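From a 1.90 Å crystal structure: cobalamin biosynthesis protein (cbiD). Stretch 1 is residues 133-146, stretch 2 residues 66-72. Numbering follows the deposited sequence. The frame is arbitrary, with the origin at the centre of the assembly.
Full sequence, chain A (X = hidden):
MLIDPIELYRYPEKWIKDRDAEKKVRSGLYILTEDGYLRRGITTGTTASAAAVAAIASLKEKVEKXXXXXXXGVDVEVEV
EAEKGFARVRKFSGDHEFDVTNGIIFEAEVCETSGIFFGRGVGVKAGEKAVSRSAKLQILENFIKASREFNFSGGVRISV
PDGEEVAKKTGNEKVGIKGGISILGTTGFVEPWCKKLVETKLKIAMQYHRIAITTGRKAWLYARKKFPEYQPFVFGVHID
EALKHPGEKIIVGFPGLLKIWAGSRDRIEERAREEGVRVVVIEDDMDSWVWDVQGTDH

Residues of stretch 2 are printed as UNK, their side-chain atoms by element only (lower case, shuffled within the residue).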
# COMPACT_ATOMS: atom_id res chain seq x y z
N ARG A 133 -4.35 8.16 -8.37
CA ARG A 133 -5.44 7.54 -9.11
C ARG A 133 -6.03 6.38 -8.34
O ARG A 133 -7.24 6.30 -8.16
CB ARG A 133 -4.93 7.07 -10.48
CG ARG A 133 -5.88 6.14 -11.25
CD ARG A 133 -5.31 5.83 -12.63
NE ARG A 133 -6.11 4.90 -13.42
CZ ARG A 133 -6.20 3.59 -13.20
NH1 ARG A 133 -5.53 3.04 -12.19
NH2 ARG A 133 -6.91 2.82 -14.01
N SER A 134 -5.16 5.48 -7.87
CA SER A 134 -5.58 4.30 -7.11
C SER A 134 -6.39 4.68 -5.89
O SER A 134 -7.47 4.13 -5.64
CB SER A 134 -4.37 3.49 -6.67
OG SER A 134 -3.63 3.04 -7.78
N ALA A 135 -5.86 5.63 -5.12
CA ALA A 135 -6.50 6.11 -3.90
C ALA A 135 -7.84 6.73 -4.22
O ALA A 135 -8.84 6.48 -3.55
CB ALA A 135 -5.60 7.12 -3.22
N LYS A 136 -7.87 7.54 -5.27
CA LYS A 136 -9.09 8.22 -5.66
C LYS A 136 -10.19 7.25 -6.06
O LYS A 136 -11.35 7.39 -5.63
CB LYS A 136 -8.81 9.19 -6.80
CG LYS A 136 -10.01 10.04 -7.18
CD LYS A 136 -10.53 10.85 -5.99
CE LYS A 136 -11.67 11.76 -6.41
NZ LYS A 136 -11.27 12.69 -7.53
N LEU A 137 -9.86 6.25 -6.87
CA LEU A 137 -10.87 5.30 -7.30
C LEU A 137 -11.36 4.48 -6.12
O LEU A 137 -12.54 4.15 -6.03
CB LEU A 137 -10.32 4.37 -8.38
CG LEU A 137 -10.02 5.03 -9.73
CD1 LEU A 137 -9.48 3.98 -10.72
CD2 LEU A 137 -11.29 5.70 -10.27
N GLN A 138 -10.45 4.16 -5.20
CA GLN A 138 -10.77 3.38 -4.00
C GLN A 138 -11.74 4.13 -3.12
O GLN A 138 -12.75 3.57 -2.69
CB GLN A 138 -9.51 3.08 -3.19
CG GLN A 138 -9.79 2.31 -1.92
CD GLN A 138 -8.55 2.14 -1.05
OE1 GLN A 138 -7.58 2.89 -1.19
NE2 GLN A 138 -8.59 1.17 -0.13
N ILE A 139 -11.43 5.39 -2.85
CA ILE A 139 -12.29 6.22 -2.01
C ILE A 139 -13.67 6.37 -2.64
O ILE A 139 -14.68 6.18 -1.96
CB ILE A 139 -11.67 7.61 -1.79
CG1 ILE A 139 -10.32 7.46 -1.07
CG2 ILE A 139 -12.61 8.48 -0.97
CD1 ILE A 139 -9.57 8.76 -0.88
N LEU A 140 -13.71 6.68 -3.93
CA LEU A 140 -14.99 6.83 -4.62
C LEU A 140 -15.80 5.57 -4.56
O LEU A 140 -17.01 5.61 -4.39
CB LEU A 140 -14.78 7.19 -6.09
CG LEU A 140 -14.57 8.67 -6.40
CD1 LEU A 140 -14.32 8.82 -7.91
CD2 LEU A 140 -15.80 9.47 -5.95
N GLU A 141 -15.12 4.44 -4.74
CA GLU A 141 -15.78 3.15 -4.71
C GLU A 141 -16.48 2.92 -3.37
O GLU A 141 -17.65 2.54 -3.32
CB GLU A 141 -14.73 2.05 -4.95
CG GLU A 141 -15.35 0.69 -5.08
CD GLU A 141 -14.35 -0.40 -5.34
OE1 GLU A 141 -14.79 -1.52 -5.66
OE2 GLU A 141 -13.13 -0.15 -5.22
N ASN A 142 -15.76 3.16 -2.29
CA ASN A 142 -16.31 2.99 -0.95
C ASN A 142 -17.41 4.00 -0.68
O ASN A 142 -18.37 3.70 0.03
CB ASN A 142 -15.19 3.12 0.08
CG ASN A 142 -14.32 1.89 0.14
OD1 ASN A 142 -14.76 0.83 0.60
ND2 ASN A 142 -13.08 2.01 -0.34
N PHE A 143 -17.26 5.20 -1.24
CA PHE A 143 -18.25 6.26 -1.08
C PHE A 143 -19.57 5.83 -1.71
O PHE A 143 -20.64 6.00 -1.12
CB PHE A 143 -17.75 7.56 -1.74
CG PHE A 143 -18.79 8.65 -1.80
CD1 PHE A 143 -19.18 9.33 -0.64
CD2 PHE A 143 -19.41 8.98 -3.00
CE1 PHE A 143 -20.18 10.31 -0.68
CE2 PHE A 143 -20.41 9.95 -3.05
CZ PHE A 143 -20.79 10.62 -1.89
N ILE A 144 -19.49 5.27 -2.92
CA ILE A 144 -20.67 4.80 -3.64
C ILE A 144 -21.35 3.69 -2.84
O ILE A 144 -22.56 3.75 -2.61
CB ILE A 144 -20.32 4.24 -5.03
CG1 ILE A 144 -19.78 5.34 -5.94
CG2 ILE A 144 -21.55 3.60 -5.65
CD1 ILE A 144 -19.20 4.80 -7.24
N LYS A 145 -20.57 2.69 -2.43
CA LYS A 145 -21.13 1.58 -1.66
C LYS A 145 -21.82 2.09 -0.39
O LYS A 145 -22.97 1.73 -0.11
CB LYS A 145 -20.04 0.57 -1.27
CG LYS A 145 -20.59 -0.65 -0.48
CD LYS A 145 -19.57 -1.33 0.46
CE LYS A 145 -18.67 -2.37 -0.24
NZ LYS A 145 -17.68 -3.03 0.69
N ALA A 146 -21.12 2.93 0.37
CA ALA A 146 -21.68 3.47 1.60
C ALA A 146 -22.92 4.33 1.33
O ALA A 146 -23.92 4.21 2.04
CB ALA A 146 -20.62 4.27 2.35
N UNK A 66 -15.41 -0.45 10.26
CA UNK A 66 -16.07 -0.44 8.96
C UNK A 66 -15.26 -1.35 8.06
O UNK A 66 -14.11 -1.66 8.34
c UNK A 66 -16.78 1.97 9.25
c UNK A 66 -14.70 1.43 7.97
c UNK A 66 -16.10 0.98 8.32
N UNK A 67 -15.88 -1.79 6.98
CA UNK A 67 -15.19 -2.64 6.04
C UNK A 67 -15.03 -1.82 4.76
O UNK A 67 -16.00 -1.22 4.28
c UNK A 67 -15.91 -6.92 6.27
c UNK A 67 -16.00 -3.90 5.78
c UNK A 67 -15.33 -4.91 4.85
n UNK A 67 -16.52 -6.13 7.40
c UNK A 67 -16.05 -6.26 4.89
N UNK A 68 -13.82 -1.77 4.22
CA UNK A 68 -13.60 -1.03 2.99
C UNK A 68 -12.95 -1.91 1.93
O UNK A 68 -12.17 -2.82 2.25
c UNK A 68 -13.46 1.23 4.06
c UNK A 68 -11.44 -0.19 3.93
c UNK A 68 -12.71 0.21 3.23
N UNK A 69 -13.28 -1.65 0.67
CA UNK A 69 -12.70 -2.40 -0.42
C UNK A 69 -11.34 -1.76 -0.69
O UNK A 69 -11.10 -0.62 -0.31
c UNK A 69 -13.60 -2.33 -1.66
o UNK A 69 -13.86 -0.99 -2.04
N UNK A 70 -10.44 -2.52 -1.32
CA UNK A 70 -9.10 -2.02 -1.63
C UNK A 70 -8.82 -2.30 -3.09
O UNK A 70 -9.48 -3.14 -3.70
o UNK A 70 -8.04 -4.14 -1.11
c UNK A 70 -8.23 -2.55 0.69
c UNK A 70 -8.01 -2.74 -0.81
N UNK A 71 -7.83 -1.60 -3.68
CA UNK A 71 -7.49 -1.81 -5.08
C UNK A 71 -7.09 -3.27 -5.36
O UNK A 71 -7.37 -3.80 -6.43
c UNK A 71 -6.64 0.27 -4.35
c UNK A 71 -7.04 -0.49 -3.11
c UNK A 71 -6.32 -0.84 -5.30
N UNK A 72 -6.45 -3.90 -4.37
CA UNK A 72 -6.01 -5.29 -4.49
C UNK A 72 -7.18 -6.26 -4.49
O UNK A 72 -7.01 -7.44 -4.80
c UNK A 72 -5.05 -5.64 -3.35
O HOH W 1 -17.56 0.55 1.72
O HOH W 2 -11.39 -3.03 -5.67

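Position 66 carries three side-chain carbons. One is bonded to CA and bears the other two, a branch at CB with no polar atom. No atom of the side chain comes near the helix of stretch 1. The residue is Val-66, in the strand.

Position 67 has four carbons in a row ending in a nitrogen. This unbranched chain is that of a lysine, Lys-67. Its CA-to-CB bond points sideways and the end of the chain leads away from the helix. The backbone is closer: O of Lys-67 lies 4.4 Å from NZ of Lys-145. Water 1 donates to OD1 of Asn-142 at 3.0 Å and weakly to O of Lys-67 at 3.5 Å, so it links the two residues.

Position 68 again shows one carbon carrying two others. Its CB is 3.4 Å from OD1 of Asn-142, and its CA is 3.2 Å from the same oxygen. The three carbons, branched at CB, identify Val-68.

Position 69 has one carbon followed by one oxygen. The CA-to-CB bond points toward the helix. The oxygen is a hydroxyl on an unbranched CB, so the residue is Ser-69. Its OG donates a weak hydrogen bond to OD1 of Asn-142 at 3.3 Å. OG also lies 3.4 Å from OE2 of Glu-141.

Position 70 has one carbon carrying an oxygen and a carbon. The CA-to-CB bond points away from the helix, yet CA is 3.6 Å from NE2 of Gln-138. A hydroxyl and a methyl on CB make this Thr-70. Water 2 donates to O of Thr-70 at 2.7 Å and weakly to OE2 of Glu-141 at 3.4 Å.

Position 71 has three carbons that close a ring onto the backbone N. This is Pro-71. Its CD packs 3.7 Å from CD of Gln-138, and its CG is 4.2 Å from O of Ser-134.

Position 72 has a single side-chain carbon, out of reach of the helix. It is Ala-72.

The contact centres on the backbone of Ser-69. Its N donates to OD1 of Asn-142 at 2.9 Å. Its O accepts from ND2 of Asn-142 at 3.3 Å and from NE2 of Gln-138 at 3.1 Å. One amide side chain thus satisfies both backbone groups of Ser-69. ND2 of Asn-142 also donates weakly to O of Gln-138 at 2.8 Å, which ties the side chain to its own helix. Gln-138 and Asn-142 are four residues apart, about one helical turn, so both reach the same carbonyl.

Stretch 2, residues 66-72: VKVSTPA
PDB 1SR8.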